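Local coordinates for yersinopine synthase (Yersinia pestis, PDB 6C4M), which catalyses the NADPH-dependent reductive condensation of pyruvate with an amino-acid intermediate, the last step in the biosynthesis of the metallophore yersinopine, at residues Gln106-Ala111 / Ala127-Leu132; Lys133-Leu138 / Arg158-Ile163. All blocks are in the same frame, centred on the assembly; numbering follows the deposited sequence.

How the contacts relate
Both contacts reach the same sheet, in which strands 107-110 and 134-137 are neighbours. Contact 1 ends at Leu132 and contact 2 begins at Lys133, so they follow each other along the chain, with centres about 9 Å apart. Contact 1 sets the start of a strand against the loop that leads into the next one. It has no hydrogen bond across it and rests on Gln106 lying against Gln131, near solvent, and on buried leucine packing. Contact 2 is a true strand pair, largely buried and held by four backbone hydrogen bonds. The two are joined just before the paired strands: Gln106 O lies 2.7 Å from Lys133 N, a probable hydrogen bond.

Contact 1 of 2, residues Gln106-Ala111 / Ala127-Leu132; sequences QRLILA and AALPQL. With NAP (NADP nicotinamide-adenine-dinucleotide phosphate), chain B.
Gln106 lies across Gln131 just before strand 107-110. Its CG, anti to its own carbonyl carbon (chi1 -59°), comes to 3.2 Å from the backbone O of Gln131, and the extended chain beyond it continues past Gln131 CB. Gln106 CA makes a CA-H...O contact with the same oxygen. The two side chains cross obliquely, with amide planes 55° apart. Gln106 NE2 stays 3.7 Å from Gln131 OE1, and no hydrogen bond joins them. The backbone O of Gln106 meets the methyl CD1 of Leu132 at 3.7 Å. Arg107 turns away; its guanidinium forms a salt bridge with Glu226 and a cation-pi contact with Trp229. Leu108 points back toward the loop. Its CG packs on Leu132 CD1 at 3.8 Å, the two side chains crossing at about a right angle. Leu108 CD1 also reaches Leu129 CD1 at 4.2 Å. Leu129 and Leu132 end a type I turn; the CB of Leu132 points away from 106-111, but its CD1 returns. Farther on, Ala111 O is 3.3 Å from C5D of the bound NADP. Strand 107-110, helix 117-121, which packs on Leu110, and parallel strand 134-137 form a beta-alpha-beta unit of the Rossmann-type NADP-binding sheet, with loop 127-132 leading into the second strand.

Contact 2 of 2, residues Lys133-Leu138 / Arg158-Ile163; sequences KSVILL and RDVEVI
Four backbone hydrogen bonds join Lys133-Leu137 to Glu161-Ile163. Glu161 N donates to Lys133 O at 2.9 Å, with the donor tilted 30° from the carbonyl plane. Val135 uses both its polar backbone atoms: its N donates to Glu161 O at 2.8 Å, and its O accepts from Ile163 N at 3.0 Å. Leu137 N closes the series on Ile163 O at 2.7 Å, nearly in line with the C=O bond. A water donates to both Lys133 O and Glu161 OE1, so Lys133 O takes two bonds. The other carboxylate oxygen of Glu161, OE2, is held by Ser224 and Asn217, while Ser134 OG bonds to Glu226. Four CA-H...O contacts lie between the two segments, including Ser134 CA to Glu161 O at 3.2 Å. Val160 CG1, anti to its backbone N (chi1 172°), sits 3.6 Å from Ser134 CA. It also meets Val135 CG2 at 3.8 Å, the two valines crossing at a slant. On the face of Ser134 and Glu161, Ile136 CG1 packs loosely on Ile163 CB at 4.4 Å. Strands 134-137 and 161-163 run parallel, their axes differing by 10° in direction, and helix 144-154 connects them: a beta-alpha-beta unit in the sheet of a Rossmann-type NADP-binding domain.

Contact 1 of 2, residues Gln106-Ala111 / Ala127-Leu132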
# COMPACT_ATOMS: atom_id res chain seq x y z
N GLN A 106 10.18 24.47 -42.30
CA GLN A 106 8.75 24.77 -42.23
C GLN A 106 8.08 24.27 -40.96
O GLN A 106 6.95 24.69 -40.68
CB GLN A 106 8.05 24.20 -43.46
CG GLN A 106 8.66 24.82 -44.73
CD GLN A 106 7.84 24.58 -45.96
OE1 GLN A 106 6.64 24.34 -45.88
NE2 GLN A 106 8.47 24.70 -47.12
N ARG A 107 8.75 23.43 -40.18
CA ARG A 107 8.19 22.91 -38.94
C ARG A 107 9.30 22.92 -37.91
O ARG A 107 10.41 22.42 -38.16
CB ARG A 107 7.60 21.51 -39.16
CG ARG A 107 7.09 20.84 -37.93
CD ARG A 107 6.76 19.39 -38.20
NE ARG A 107 5.67 19.21 -39.15
CZ ARG A 107 5.75 18.49 -40.26
NH1 ARG A 107 6.88 17.89 -40.62
NH2 ARG A 107 4.67 18.33 -41.03
N LEU A 108 9.02 23.56 -36.77
CA LEU A 108 9.84 23.43 -35.58
C LEU A 108 9.11 22.56 -34.56
O LEU A 108 7.90 22.73 -34.33
CB LEU A 108 10.14 24.78 -34.94
CG LEU A 108 10.77 25.85 -35.82
CD1 LEU A 108 11.07 27.06 -34.95
CD2 LEU A 108 12.02 25.31 -36.50
N ILE A 109 9.83 21.63 -33.96
CA ILE A 109 9.29 20.81 -32.88
C ILE A 109 10.11 21.11 -31.62
O ILE A 109 11.33 20.94 -31.61
CB ILE A 109 9.29 19.31 -33.21
CG1 ILE A 109 8.54 19.06 -34.54
CG2 ILE A 109 8.66 18.53 -32.04
CD1 ILE A 109 8.50 17.63 -35.04
N LEU A 110 9.43 21.60 -30.57
CA LEU A 110 10.10 21.88 -29.30
C LEU A 110 10.13 20.60 -28.50
O LEU A 110 9.10 20.16 -27.98
CB LEU A 110 9.42 23.01 -28.54
CG LEU A 110 9.83 24.39 -29.05
CD1 LEU A 110 8.99 25.49 -28.45
CD2 LEU A 110 11.26 24.64 -28.69
N ALA A 111 11.30 19.98 -28.47
CA ALA A 111 11.56 18.79 -27.68
C ALA A 111 12.40 19.09 -26.45
O ALA A 111 12.97 18.16 -25.87
CB ALA A 111 12.28 17.73 -28.52
N ALA A 127 12.59 36.09 -38.29
CA ALA A 127 12.65 36.73 -39.59
C ALA A 127 13.40 35.87 -40.58
O ALA A 127 13.13 35.93 -41.79
CB ALA A 127 13.33 38.11 -39.49
N ALA A 128 14.31 35.03 -40.10
CA ALA A 128 15.12 34.18 -40.97
C ALA A 128 14.49 32.83 -41.23
O ALA A 128 15.19 31.92 -41.70
CB ALA A 128 16.51 34.00 -40.36
N LEU A 129 13.20 32.66 -40.90
CA LEU A 129 12.44 31.44 -41.18
C LEU A 129 11.23 31.87 -42.01
O LEU A 129 10.10 31.89 -41.50
CB LEU A 129 12.04 30.73 -39.88
CG LEU A 129 13.22 30.22 -39.05
CD1 LEU A 129 12.81 29.81 -37.65
CD2 LEU A 129 13.88 29.06 -39.77
N PRO A 130 11.43 32.20 -43.29
CA PRO A 130 10.33 32.76 -44.10
C PRO A 130 9.25 31.76 -44.44
O PRO A 130 8.12 32.17 -44.73
CB PRO A 130 11.05 33.25 -45.37
CG PRO A 130 12.29 32.38 -45.47
CD PRO A 130 12.70 32.12 -44.04
N GLN A 131 9.53 30.47 -44.37
CA GLN A 131 8.56 29.46 -44.77
C GLN A 131 8.03 28.67 -43.59
O GLN A 131 7.42 27.60 -43.77
CB GLN A 131 9.19 28.52 -45.78
CG GLN A 131 9.68 29.22 -46.99
CD GLN A 131 9.76 28.28 -48.12
OE1 GLN A 131 10.69 27.48 -48.21
NE2 GLN A 131 8.75 28.32 -48.97
N LEU A 132 8.22 29.17 -42.38
CA LEU A 132 7.75 28.50 -41.19
C LEU A 132 6.23 28.36 -41.23
O LEU A 132 5.51 29.35 -41.36
CB LEU A 132 8.17 29.28 -39.95
CG LEU A 132 7.71 28.65 -38.63
CD1 LEU A 132 8.35 27.26 -38.43
CD2 LEU A 132 8.07 29.59 -37.48
PA NAP B . 15.28 15.96 -21.79
O1A NAP B . 13.93 16.44 -21.42
O2A NAP B . 16.07 15.44 -20.56
O5B NAP B . 16.07 17.21 -22.51
C5B NAP B . 15.65 17.49 -23.86
C4B NAP B . 16.53 18.64 -24.39
O4B NAP B . 16.31 19.84 -23.43
C3B NAP B . 17.78 18.34 -24.35
O3B NAP B . 18.49 18.93 -25.48
C2B NAP B . 18.35 19.05 -22.98
O2B NAP B . 19.78 19.34 -23.12
C1B NAP B . 17.70 20.15 -22.85
N9A NAP B . 17.46 20.33 -21.42
C8A NAP B . 17.02 19.56 -20.41
N7A NAP B . 17.05 20.34 -19.32
C5A NAP B . 17.51 21.58 -19.69
C6A NAP B . 17.69 22.68 -18.90
N6A NAP B . 17.51 22.99 -17.48
N1A NAP B . 18.16 23.82 -19.45
C2A NAP B . 18.43 23.87 -20.80
N3A NAP B . 18.25 22.77 -21.58
C4A NAP B . 17.77 21.60 -21.00
O3 NAP B . 15.09 14.72 -22.87
PN NAP B . 13.76 13.93 -23.35
O1N NAP B . 14.02 13.62 -24.76
O2N NAP B . 13.67 12.68 -22.45
O5D NAP B . 12.32 14.76 -23.16
C5D NAP B . 11.74 15.51 -24.26
C4D NAP B . 10.42 16.11 -23.72
O4D NAP B . 9.42 14.94 -23.31
C3D NAP B . 10.56 16.84 -22.63
O3D NAP B . 9.43 17.84 -22.66
C2D NAP B . 10.29 15.91 -21.44
O2D NAP B . 9.73 16.64 -20.45
C1D NAP B . 9.21 14.98 -22.03
N1N NAP B . 9.23 13.59 -21.51
C2N NAP B . 10.00 12.63 -22.06
C3N NAP B . 9.95 11.32 -21.53
C7N NAP B . 10.82 10.19 -22.13
O7N NAP B . 10.49 9.07 -22.07
N7N NAP B . 12.05 10.57 -22.77
C4N NAP B . 9.14 11.03 -20.47
C5N NAP B . 8.38 11.99 -19.92
C6N NAP B . 8.42 13.29 -20.45
P2B NAP B . 20.93 18.14 -22.76
O1X NAP B . 21.11 18.13 -21.26
O2X NAP B . 20.44 16.80 -23.22
O3X NAP B . 22.24 18.52 -23.41

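Contact 2 of 2, residues Lys133-Leu138 / Arg158-Ile163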
# COMPACT_ATOMS: atom_id res chain seq x y z
N LYS A 133 5.74 27.12 -41.08
CA LYS A 133 4.31 26.83 -41.06
C LYS A 133 3.77 26.33 -39.72
O LYS A 133 2.57 26.49 -39.45
CB LYS A 133 3.96 25.76 -42.10
CG LYS A 133 4.33 26.08 -43.54
CD LYS A 133 3.74 24.98 -44.45
CE LYS A 133 2.46 25.44 -45.17
NZ LYS A 133 2.77 26.07 -46.50
N SER A 134 4.58 25.64 -38.91
CA SER A 134 4.04 25.05 -37.69
C SER A 134 5.10 24.96 -36.60
O SER A 134 6.30 24.77 -36.85
CB SER A 134 3.48 23.67 -37.98
OG SER A 134 4.51 22.82 -38.43
N VAL A 135 4.62 25.10 -35.37
CA VAL A 135 5.43 24.91 -34.18
C VAL A 135 4.70 23.91 -33.29
O VAL A 135 3.57 24.16 -32.88
CB VAL A 135 5.64 26.23 -33.44
CG1 VAL A 135 6.31 25.97 -32.12
CG2 VAL A 135 6.48 27.18 -34.31
N ILE A 136 5.35 22.78 -33.01
CA ILE A 136 4.75 21.70 -32.25
C ILE A 136 5.41 21.63 -30.88
O ILE A 136 6.64 21.63 -30.78
CB ILE A 136 4.88 20.36 -32.99
CG1 ILE A 136 4.21 20.46 -34.39
CG2 ILE A 136 4.23 19.23 -32.20
CD1 ILE A 136 4.48 19.29 -35.29
N LEU A 137 4.59 21.54 -29.83
CA LEU A 137 5.04 21.46 -28.44
C LEU A 137 4.95 19.98 -28.04
O LEU A 137 3.86 19.43 -27.80
CB LEU A 137 4.21 22.40 -27.58
CG LEU A 137 4.15 23.86 -28.10
CD1 LEU A 137 3.45 24.75 -27.11
CD2 LEU A 137 5.50 24.46 -28.45
N LEU A 138 6.11 19.31 -28.02
CA LEU A 138 6.14 17.86 -27.94
C LEU A 138 5.58 17.37 -26.61
O LEU A 138 4.89 16.34 -26.58
CB LEU A 138 7.56 17.35 -28.16
CG LEU A 138 7.73 15.81 -28.18
CD1 LEU A 138 7.04 15.19 -29.38
CD2 LEU A 138 9.20 15.43 -28.20
N ARG A 158 1.64 35.18 -36.87
CA ARG A 158 0.31 34.75 -36.48
C ARG A 158 -0.22 33.63 -37.38
O ARG A 158 -1.10 32.88 -36.96
CB ARG A 158 -0.61 35.96 -36.50
CG ARG A 158 -2.04 35.67 -36.18
CD ARG A 158 -2.80 36.98 -36.07
NE ARG A 158 -4.21 36.72 -35.84
CZ ARG A 158 -5.15 37.66 -35.77
NH1 ARG A 158 -4.84 38.96 -35.92
NH2 ARG A 158 -6.41 37.29 -35.56
N ASP A 159 0.28 33.50 -38.63
CA ASP A 159 -0.16 32.43 -39.52
C ASP A 159 0.26 31.04 -39.04
O ASP A 159 -0.37 30.03 -39.42
CB ASP A 159 0.41 32.62 -40.93
CG ASP A 159 -0.36 33.62 -41.76
OD1 ASP A 159 -1.50 33.98 -41.38
OD2 ASP A 159 0.20 34.04 -42.81
N VAL A 160 1.35 30.95 -38.29
CA VAL A 160 1.94 29.66 -37.95
C VAL A 160 1.02 28.86 -37.03
O VAL A 160 0.42 29.39 -36.08
CB VAL A 160 3.32 29.87 -37.31
CG1 VAL A 160 3.91 28.55 -36.76
CG2 VAL A 160 4.23 30.46 -38.38
N GLU A 161 0.87 27.57 -37.33
CA GLU A 161 0.02 26.69 -36.55
C GLU A 161 0.76 26.22 -35.29
O GLU A 161 1.90 25.74 -35.37
CB GLU A 161 -0.42 25.50 -37.41
CG GLU A 161 -1.39 24.54 -36.72
CD GLU A 161 -2.01 23.53 -37.69
OE1 GLU A 161 -1.71 23.64 -38.91
OE2 GLU A 161 -2.79 22.64 -37.24
N VAL A 162 0.14 26.42 -34.13
CA VAL A 162 0.72 26.03 -32.84
C VAL A 162 -0.03 24.81 -32.35
O VAL A 162 -1.25 24.84 -32.20
CB VAL A 162 0.63 27.17 -31.81
CG1 VAL A 162 1.18 26.71 -30.48
CG2 VAL A 162 1.41 28.38 -32.31
N ILE A 163 0.70 23.72 -32.12
CA ILE A 163 0.11 22.46 -31.68
C ILE A 163 0.76 22.04 -30.36
O ILE A 163 1.98 21.84 -30.29
CB ILE A 163 0.26 21.36 -32.75
CG1 ILE A 163 -0.60 21.69 -33.98
CG2 ILE A 163 -0.19 20.03 -32.19
CD1 ILE A 163 -0.38 20.76 -35.13
O HOH W 1 0.75 24.31 -40.55